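Local coordinates for fumarate reductase iron-sulfur subunit (Mycolicibacterium smegmatis, PDB 7D6V), which probably passes electrons from succinate oxidation in its partner subunit to quinone through its [2Fe-2S], [4Fe-4S] and [3Fe-4S] clusters, at residues B[2-7]-B[25-30]; B[117-122]-B[184-189]; B[145-150]-B[170-175]. One frame throughout, in Å; residues are numbered along the deposited sequence.

Contact 1. Residues B[2-7]-B[25-30]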
loop_
_atom_site.group_PDB
_atom_site.type_symbol
_atom_site.label_atom_id
_atom_site.label_comp_id
_atom_site.label_asym_id
_atom_site.label_seq_id
_atom_site.Cartn_x
_atom_site.Cartn_y
_atom_site.Cartn_z
ATOM N N ALA B 2 -14.020 -23.675 14.760
ATOM C CA ALA B 2 -13.568 -23.618 16.143
ATOM C C ALA B 2 -13.670 -22.203 16.693
ATOM O O ALA B 2 -12.694 -21.454 16.694
ATOM C CB ALA B 2 -12.142 -24.126 16.257
ATOM N N THR B 3 -14.864 -21.842 17.154
ATOM C CA THR B 3 -15.096 -20.560 17.801
ATOM C C THR B 3 -14.801 -20.689 19.288
ATOM O O THR B 3 -15.368 -21.549 19.968
ATOM C CB THR B 3 -16.535 -20.093 17.583
ATOM O OG1 THR B 3 -16.781 -19.948 16.179
ATOM C CG2 THR B 3 -16.781 -18.773 18.270
ATOM N N TYR B 4 -13.911 -19.836 19.788
ATOM C CA TYR B 4 -13.465 -19.894 21.170
ATOM C C TYR B 4 -13.363 -18.477 21.714
ATOM O O TYR B 4 -13.580 -17.495 20.998
ATOM C CB TYR B 4 -12.123 -20.626 21.291
ATOM C CG TYR B 4 -10.979 -19.927 20.596
ATOM C CD1 TYR B 4 -10.020 -19.241 21.320
ATOM C CD2 TYR B 4 -10.859 -19.954 19.217
ATOM C CE1 TYR B 4 -8.976 -18.599 20.692
ATOM C CE2 TYR B 4 -9.820 -19.315 18.581
ATOM C CZ TYR B 4 -8.881 -18.641 19.324
ATOM O OH TYR B 4 -7.840 -18.006 18.691
ATOM N N ASP B 5 -13.024 -18.377 22.994
ATOM C CA ASP B 5 -12.841 -17.102 23.676
ATOM C C ASP B 5 -11.348 -16.909 23.907
ATOM O O ASP B 5 -10.721 -17.696 24.623
ATOM C CB ASP B 5 -13.617 -17.074 24.990
ATOM C CG ASP B 5 -15.068 -16.673 24.803
ATOM O OD1 ASP B 5 -15.357 -15.871 23.893
ATOM O OD2 ASP B 5 -15.923 -17.161 25.570
ATOM N N ALA B 6 -10.784 -15.871 23.303
ATOM C CA ALA B 6 -9.358 -15.606 23.396
ATOM C C ALA B 6 -9.056 -14.632 24.527
ATOM O O ALA B 6 -9.939 -13.953 25.052
ATOM C CB ALA B 6 -8.823 -15.049 22.080
ATOM N N LYS B 7 -7.780 -14.575 24.899
ATOM C CA LYS B 7 -7.286 -13.654 25.916
ATOM C C LYS B 7 -6.408 -12.607 25.242
ATOM O O LYS B 7 -5.306 -12.919 24.774
ATOM C CB LYS B 7 -6.522 -14.401 27.006
ATOM C CG LYS B 7 -7.382 -15.371 27.800
ATOM C CD LYS B 7 -6.597 -16.038 28.913
ATOM C CE LYS B 7 -5.577 -17.024 28.364
ATOM N NZ LYS B 7 -6.216 -18.186 27.697
ATOM N N VAL B 25 -12.408 -11.986 24.390
ATOM C CA VAL B 25 -13.202 -11.757 23.189
ATOM C C VAL B 25 -13.405 -13.077 22.461
ATOM O O VAL B 25 -12.557 -13.973 22.505
ATOM C CB VAL B 25 -12.540 -10.719 22.252
ATOM C CG1 VAL B 25 -13.503 -10.275 21.166
ATOM C CG2 VAL B 25 -12.040 -9.522 23.041
ATOM N N GLU B 26 -14.545 -13.190 21.784
ATOM C CA GLU B 26 -14.863 -14.365 20.986
ATOM C C GLU B 26 -14.173 -14.292 19.629
ATOM O O GLU B 26 -14.265 -13.280 18.931
ATOM C CB GLU B 26 -16.375 -14.470 20.808
ATOM C CG GLU B 26 -16.833 -15.632 19.965
ATOM C CD GLU B 26 -18.111 -15.322 19.211
ATOM O OE1 GLU B 26 -18.043 -14.583 18.208
ATOM O OE2 GLU B 26 -19.182 -15.816 19.621
ATOM N N VAL B 27 -13.486 -15.369 19.256
ATOM C CA VAL B 27 -12.737 -15.441 18.005
ATOM C C VAL B 27 -13.351 -16.524 17.131
ATOM O O VAL B 27 -13.606 -17.637 17.602
ATOM C CB VAL B 27 -11.245 -15.722 18.253
ATOM C CG1 VAL B 27 -10.504 -15.875 16.936
ATOM C CG2 VAL B 27 -10.632 -14.610 19.071
ATOM N N ASN B 28 -13.594 -16.195 15.868
ATOM C CA ASN B 28 -14.060 -17.151 14.876
ATOM C C ASN B 28 -12.930 -17.515 13.918
ATOM O O ASN B 28 -11.906 -16.837 13.835
ATOM C CB ASN B 28 -15.253 -16.592 14.097
ATOM C CG ASN B 28 -16.465 -16.372 14.968
ATOM O OD1 ASN B 28 -17.174 -17.314 15.310
ATOM N ND2 ASN B 28 -16.717 -15.120 15.327
ATOM N N ASP B 29 -13.133 -18.609 13.190
ATOM C CA ASP B 29 -12.149 -19.052 12.211
ATOM C C ASP B 29 -12.069 -18.067 11.051
ATOM O O ASP B 29 -13.093 -17.658 10.499
ATOM C CB ASP B 29 -12.507 -20.442 11.694
ATOM C CG ASP B 29 -12.209 -21.534 12.698
ATOM O OD1 ASP B 29 -11.047 -21.641 13.141
ATOM O OD2 ASP B 29 -13.141 -22.290 13.043
ATOM N N GLY B 30 -10.849 -17.688 10.685
ATOM C CA GLY B 30 -10.633 -16.831 9.538
ATOM C C GLY B 30 -10.662 -15.344 9.805
ATOM O O GLY B 30 -10.816 -14.567 8.856
#
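Tyr4, Asp5 and Ala6 run antiparallel to Val27, Glu26 and Val25 at the open end of the beta hairpin 4-14/17-27, away from its turn, in the plant-type ferredoxin (beta-grasp) domain that holds the [2Fe-2S] cluster. The N-to-C directions of the short segments 4-7 and 25-27 lie 124° apart, a strongly twisted pair, and their axes approach to 4.4 Å. Tyr4 and Val27 form a hydrogen-bonded pair: Tyr4 N gives its hydrogen to Val27 O at 3.1 Å, and Val27 N returns one to Tyr4 O at 2.8 Å. Asp5 and Glu26 follow as a non-hydrogen-bonded pair, then Ala6 N bonds Val25 O at 2.7 Å. Tyr4, Ala6, Val25 and Val27 share one face of the sheet, where Val25 and Val27 touch Ile36 of helix 33-43. Tyr4 CG lies between its backbone N and carbonyl carbon (chi1 64°), and the ring runs beside Val27, pointing the same way. Val27 CB makes a CH-pi contact over one face, displaced toward the rim, 4.2 Å from the Tyr4 centroid and 24° off the normal. The CG2 branch of Val27 packs against Ala6 CB at 3.5 Å. Beyond the strands, Thr3 OG1 donates to Asn28 OD1 at 2.8 Å. Asn28 ND2 turns to Glu26 OE1, meeting it from above the carboxylate plane, and to Glu31, so both ends of the amide are held. Thr3 CG2 closes against Glu26 CG at 3.6 Å.

Contact 2. Residues B[117-122]-B[184-189]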
loop_
_atom_site.group_PDB
_atom_site.type_symbol
_atom_site.label_atom_id
_atom_site.label_comp_id
_atom_site.label_asym_id
_atom_site.label_seq_id
_atom_site.Cartn_x
_atom_site.Cartn_y
_atom_site.Cartn_z
ATOM N N SER B 117 12.603 16.483 -4.303
ATOM C CA SER B 117 11.584 15.753 -5.033
ATOM C C SER B 117 12.073 15.409 -6.436
ATOM O O SER B 117 13.198 15.721 -6.828
ATOM C CB SER B 117 10.292 16.560 -5.079
ATOM O OG SER B 117 9.719 16.659 -3.788
ATOM N N PHE B 118 11.209 14.743 -7.198
ATOM C CA PHE B 118 11.539 14.375 -8.567
ATOM C C PHE B 118 11.761 15.621 -9.413
ATOM O O PHE B 118 10.938 16.539 -9.419
ATOM C CB PHE B 118 10.420 13.519 -9.158
ATOM C CG PHE B 118 10.501 13.354 -10.647
ATOM C CD1 PHE B 118 9.587 13.977 -11.474
ATOM C CD2 PHE B 118 11.486 12.571 -11.217
ATOM C CE1 PHE B 118 9.657 13.828 -12.838
ATOM C CE2 PHE B 118 11.560 12.420 -12.581
ATOM C CZ PHE B 118 10.645 13.046 -13.391
ATOM N N THR B 119 12.883 15.652 -10.118
ATOM C CA THR B 119 13.229 16.776 -10.988
ATOM C C THR B 119 13.415 16.280 -12.413
ATOM O O THR B 119 14.433 15.628 -12.711
ATOM C CB THR B 119 14.496 17.473 -10.497
ATOM O OG1 THR B 119 14.405 17.687 -9.084
ATOM C CG2 THR B 119 14.668 18.809 -11.187
ATOM N N PRO B 120 12.479 16.545 -13.316
ATOM C CA PRO B 120 12.657 16.146 -14.709
ATOM C C PRO B 120 13.497 17.166 -15.457
ATOM O O PRO B 120 13.720 18.279 -14.957
ATOM C CB PRO B 120 11.221 16.107 -15.242
ATOM C CG PRO B 120 10.512 17.137 -14.437
ATOM C CD PRO B 120 11.167 17.171 -13.081
ATOM N N PRO B 121 13.999 16.823 -16.642
ATOM C CA PRO B 121 14.672 17.832 -17.467
ATOM C C PRO B 121 13.716 18.959 -17.821
ATOM O O PRO B 121 12.533 18.734 -18.082
ATOM C CB PRO B 121 15.105 17.045 -18.707
ATOM C CG PRO B 121 15.159 15.630 -18.257
ATOM C CD PRO B 121 14.079 15.479 -17.236
ATOM N N LYS B 122 14.232 20.185 -17.827
ATOM C CA LYS B 122 13.370 21.341 -18.068
ATOM C C LYS B 122 13.301 21.694 -19.550
ATOM O O LYS B 122 13.432 22.848 -19.953
ATOM C CB LYS B 122 13.853 22.526 -17.242
ATOM C CG LYS B 122 13.832 22.275 -15.745
ATOM C CD LYS B 122 12.419 21.971 -15.266
ATOM C CE LYS B 122 12.413 21.454 -13.837
ATOM N NZ LYS B 122 12.904 20.056 -13.752
ATOM N N PRO B 184 15.122 6.863 -14.172
ATOM C CA PRO B 184 15.899 7.141 -15.391
ATOM C C PRO B 184 15.845 8.586 -15.856
ATOM O O PRO B 184 16.734 9.006 -16.604
ATOM C CB PRO B 184 15.275 6.197 -16.427
ATOM C CG PRO B 184 13.948 5.823 -15.869
ATOM C CD PRO B 184 14.093 5.835 -14.391
ATOM N N LEU B 185 14.845 9.360 -15.448
ATOM C CA LEU B 185 14.683 10.722 -15.933
ATOM C C LEU B 185 14.947 11.785 -14.875
ATOM O O LEU B 185 14.816 12.974 -15.175
ATOM C CB LEU B 185 13.277 10.910 -16.514
ATOM C CG LEU B 185 13.005 10.182 -17.831
ATOM C CD1 LEU B 185 11.617 10.498 -18.339
ATOM C CD2 LEU B 185 14.046 10.547 -18.870
ATOM N N ASP B 186 15.310 11.400 -13.655
ATOM C CA ASP B 186 15.616 12.384 -12.628
ATOM C C ASP B 186 16.979 13.022 -12.883
ATOM O O ASP B 186 17.859 12.443 -13.523
ATOM C CB ASP B 186 15.581 11.746 -11.240
ATOM C CG ASP B 186 15.547 12.775 -10.128
ATOM O OD1 ASP B 186 14.452 13.276 -9.811
ATOM O OD2 ASP B 186 16.617 13.085 -9.567
ATOM N N THR B 187 17.147 14.237 -12.360
ATOM C CA THR B 187 18.327 15.051 -12.616
ATOM C C THR B 187 19.195 15.284 -11.387
ATOM O O THR B 187 20.419 15.348 -11.515
ATOM C CB THR B 187 17.899 16.405 -13.208
ATOM O OG1 THR B 187 17.497 16.224 -14.571
ATOM C CG2 THR B 187 19.026 17.425 -13.161
ATOM N N VAL B 188 18.602 15.362 -10.200
ATOM C CA VAL B 188 19.340 15.665 -8.978
ATOM C C VAL B 188 20.146 14.447 -8.539
ATOM O O VAL B 188 19.742 13.298 -8.745
ATOM C CB VAL B 188 18.364 16.133 -7.881
ATOM C CG1 VAL B 188 19.106 16.531 -6.619
ATOM C CG2 VAL B 188 17.529 17.285 -8.393
ATOM N N ASP B 189 21.305 14.701 -7.926
ATOM C CA ASP B 189 22.205 13.618 -7.536
ATOM C C ASP B 189 21.782 12.978 -6.216
ATOM O O ASP B 189 21.463 11.785 -6.169
ATOM C CB ASP B 189 23.639 14.146 -7.448
ATOM C CG ASP B 189 24.669 13.036 -7.433
ATOM O OD1 ASP B 189 24.277 11.854 -7.471
ATOM O OD2 ASP B 189 25.876 13.349 -7.393
#
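Thr119 meets the 184-189 loop through both its backbone polar atoms. Its N-H points almost straight at Asp186 OD1, with Thr119 N to OD1 at 2.9 Å and an angle of 170° at the hydrogen, reaching the oxygen from above the carboxylate plane (37° out of it). Its carbonyl receives a weak bond, Thr187 N to Thr119 O at 3.1 Å, and a CA-H...O contact from Asp186 CA at 3.5 Å. Val188 CG2 lies against the CB and OG1 side of Thr119, with OG1 the nearer atom, 3.2 Å from CG2.

Asp186 is buried and held at both oxygens: besides the bond to Thr119, OD2 forms a salt bridge with Arg190, which also bonds Ser117 O. The Phe118 ring slides past this carboxylate in the opposite direction, the two planes 45° apart, with Phe118 CD2 at 3.4 Å from Asp186 OD1. Leu185 contributes chiefly its carbonyl, whose O lies 3.3 Å from Pro121 CD; its side chain instead rests on Tyr129 and Met131.

Neither segment has regular secondary structure. The contact joins the loop linking helices 107-112 and 133-142 to the one linking helices 171-181 and 191-196, at the surface, with Phe118 and Pro120 packing on Thr103 of subunit A, while Pro184 rests on helix 133-142.

Contact 3. Residues B[145-150]-B[170-175]. With SF4 (iron/sulfur cluster), chain F; F3S (Fe3-s4 cluster), chain G.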
loop_
_atom_site.group_PDB
_atom_site.type_symbol
_atom_site.label_atom_id
_atom_site.label_comp_id
_atom_site.label_asym_id
_atom_site.label_seq_id
_atom_site.Cartn_x
_atom_site.Cartn_y
_atom_site.Cartn_z
ATOM N N CYS B 145 5.602 0.783 -1.808
ATOM C CA CYS B 145 5.506 1.116 -0.388
ATOM C C CYS B 145 4.276 1.814 0.207
ATOM O O CYS B 145 4.117 3.027 0.065
ATOM C CB CYS B 145 6.763 1.886 0.041
ATOM S SG CYS B 145 6.527 2.963 1.474
ATOM N N ILE B 146 3.414 1.048 0.875
ATOM C CA ILE B 146 2.305 1.657 1.596
ATOM C C ILE B 146 2.888 2.245 2.873
ATOM O O ILE B 146 3.547 1.546 3.648
ATOM C CB ILE B 146 1.184 0.642 1.882
ATOM C CG1 ILE B 146 1.647 -0.477 2.816
ATOM C CG2 ILE B 146 0.689 0.028 0.588
ATOM C CD1 ILE B 146 0.528 -1.195 3.512
ATOM N N GLU B 147 2.697 3.539 3.079
ATOM C CA GLU B 147 3.458 4.190 4.135
ATOM C C GLU B 147 2.932 3.771 5.501
ATOM O O GLU B 147 2.260 4.543 6.190
ATOM C CB GLU B 147 3.421 5.704 3.955
ATOM C CG GLU B 147 4.328 6.180 2.841
ATOM C CD GLU B 147 4.268 7.672 2.631
ATOM O OE1 GLU B 147 3.222 8.276 2.943
ATOM O OE2 GLU B 147 5.268 8.243 2.155
ATOM N N CYS B 148 3.275 2.553 5.906
ATOM C CA CYS B 148 2.866 2.030 7.204
ATOM C C CYS B 148 3.850 2.485 8.278
ATOM O O CYS B 148 3.471 2.711 9.428
ATOM C CB CYS B 148 2.786 0.504 7.169
ATOM S SG CYS B 148 4.348 -0.333 7.532
ATOM N N PHE B 149 5.116 2.617 7.892
ATOM C CA PHE B 149 6.169 3.052 8.806
ATOM C C PHE B 149 6.543 1.980 9.820
ATOM O O PHE B 149 7.094 2.290 10.879
ATOM C CB PHE B 149 5.776 4.351 9.515
ATOM C CG PHE B 149 5.347 5.441 8.577
ATOM C CD1 PHE B 149 6.129 5.779 7.487
ATOM C CD2 PHE B 149 4.158 6.115 8.776
ATOM C CE1 PHE B 149 5.738 6.775 6.622
ATOM C CE2 PHE B 149 3.763 7.111 7.913
ATOM C CZ PHE B 149 4.554 7.443 6.834
ATOM N N LEU B 150 6.267 0.713 9.510
ATOM C CA LEU B 150 6.713 -0.369 10.379
ATOM C C LEU B 150 8.230 -0.497 10.351
ATOM O O LEU B 150 8.854 -0.811 11.371
ATOM C CB LEU B 150 6.050 -1.682 9.967
ATOM C CG LEU B 150 4.567 -1.840 10.304
ATOM C CD1 LEU B 150 4.001 -3.087 9.654
ATOM C CD2 LEU B 150 4.350 -1.870 11.801
ATOM N N GLY B 170 15.650 7.189 8.312
ATOM C CA GLY B 170 14.953 5.936 8.435
ATOM C C GLY B 170 14.967 5.132 7.153
ATOM O O GLY B 170 15.281 5.641 6.075
ATOM N N PRO B 171 14.633 3.844 7.256
ATOM C CA PRO B 171 14.634 2.988 6.057
ATOM C C PRO B 171 13.723 3.471 4.944
ATOM O O PRO B 171 14.106 3.401 3.771
ATOM C CB PRO B 171 14.171 1.628 6.601
ATOM C CG PRO B 171 13.737 1.869 8.016
ATOM C CD PRO B 171 14.446 3.073 8.492
ATOM N N ARG B 172 12.527 3.965 5.275
ATOM C CA ARG B 172 11.570 4.337 4.238
ATOM C C ARG B 172 12.105 5.469 3.374
ATOM O O ARG B 172 11.986 5.437 2.145
ATOM C CB ARG B 172 10.233 4.728 4.873
ATOM C CG ARG B 172 9.080 4.881 3.891
ATOM C CD ARG B 172 8.874 6.336 3.495
ATOM N NE ARG B 172 7.922 6.494 2.402
ATOM C CZ ARG B 172 8.195 6.258 1.124
ATOM N NH1 ARG B 172 7.259 6.431 0.204
ATOM N NH2 ARG B 172 9.399 5.846 0.763
ATOM N N PHE B 173 12.736 6.459 3.988
ATOM C CA PHE B 173 13.141 7.635 3.235
ATOM C C PHE B 173 14.500 7.478 2.572
ATOM O O PHE B 173 14.745 8.096 1.535
ATOM C CB PHE B 173 13.088 8.851 4.151
ATOM C CG PHE B 173 11.699 9.168 4.589
ATOM C CD1 PHE B 173 10.801 9.729 3.703
ATOM C CD2 PHE B 173 11.266 8.834 5.857
ATOM C CE1 PHE B 173 9.513 9.992 4.086
ATOM C CE2 PHE B 173 9.975 9.097 6.242
ATOM C CZ PHE B 173 9.099 9.674 5.355
ATOM N N HIS B 174 15.369 6.619 3.099
ATOM C CA HIS B 174 16.538 6.231 2.321
ATOM C C HIS B 174 16.140 5.367 1.131
ATOM O O HIS B 174 16.748 5.469 0.059
ATOM C CB HIS B 174 17.548 5.520 3.216
ATOM C CG HIS B 174 18.284 6.445 4.132
ATOM N ND1 HIS B 174 19.209 7.360 3.678
ATOM C CD2 HIS B 174 18.213 6.617 5.473
ATOM C CE1 HIS B 174 19.684 8.047 4.699
ATOM N NE2 HIS B 174 19.096 7.615 5.800
ATOM N N MET B 175 15.103 4.542 1.287
ATOM C CA MET B 175 14.538 3.840 0.141
ATOM C C MET B 175 13.952 4.820 -0.868
ATOM O O MET B 175 14.049 4.608 -2.079
ATOM C CB MET B 175 13.474 2.847 0.609
ATOM C CG MET B 175 12.895 1.987 -0.495
ATOM S SD MET B 175 11.462 1.043 0.038
ATOM C CE MET B 175 10.288 2.357 0.333
HETATM FE FE1 SF4 F . 8.569 0.570 5.498
HETATM FE FE2 SF4 F . 7.604 -1.611 3.646
HETATM FE FE3 SF4 F . 6.820 1.259 3.136
HETATM FE FE4 SF4 F . 5.657 -0.227 5.492
HETATM S S1 SF4 F . 5.755 -0.575 3.388
HETATM S S2 SF4 F . 6.721 1.606 5.240
HETATM S S3 SF4 F . 7.506 -1.265 5.750
HETATM S S4 SF4 F . 8.668 0.223 3.393
HETATM FE FE1 F3S G . 16.899 -0.227 9.797
HETATM FE FE3 F3S G . 17.252 -1.966 7.780
HETATM FE FE4 F3S G . 19.260 -0.271 8.344
HETATM S S1 F3S G . 16.548 -2.418 9.845
HETATM S S2 F3S G . 19.053 0.032 10.575
HETATM S S3 F3S G . 17.160 0.327 7.585
HETATM S S4 F3S G . 19.479 -2.385 7.583
#
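The guanidinium of Arg172 lies over Cys145, whose SG sits 3.7 Å above the centre of one face, while the Glu147 carboxylate comes to its edge. Nearby, the Phe149 ring carries Glu147 O 3.4 Å above one face, toward the rim, and has Arg172 CD at its edge; that same CD lies over the centre of the Phe173 ring. These groups surround the CxxCxxC motif of the 4Fe-4S dicluster domain (Cys145, Cys148, Cys151); Cys213 also lines the cluster pocket. Cys145 SG binds the iron FE3 of the [4Fe-4S] cluster at 2.4 Å. Cys148 SG binds FE4 at 2.4 Å and also accepts the backbone N-H of Leu150. A guanidinium face laid against a ligand sulfur would be expected to stabilise negative charge there.

Glu147 grips the guanidinium: Arg172 NE donates to OE2 of Glu147 at 3.2 Å (147° at the hydrogen), on the anti side of the carboxylate, and NH1 adds a weak bond. The two planes stand 82° apart. Glu147 OE1 accepts a hydrogen bond from Gln145 of the neighbouring subunit A, so the carboxylate bridges Arg172 and the interface. Met175, bent at chi3 (67°), brings CE to 3.6 Å from Cys145 CB. Helix 171-181, which carries Arg172 and Met175, also borders the [3Fe-4S] cluster, where Pro171 CB lies 3.4 Å from its sulfur S3.

In the fold
From the N terminus, contact 1 closes first, bringing the two ends of the hairpin 4-14/17-27 together in the [2Fe-2S] domain before the other two open. At residues 117-122 contact 2 opens a loop of 61 residues, about half of it helical, that closes at 184-189; it ties the loop after helix 107-112 to the loop before helix 191-196. Contact 3 is nested inside: it joins the turn before helix 150-154 to the start of helix 171-181, near the centre of the chain. Contacts 1 and 2 lie on opposite sides of that centre, about 52 Å apart; contact 3 lies about 33 Å from contact 1 and about 21 Å from contact 2, all centre to centre.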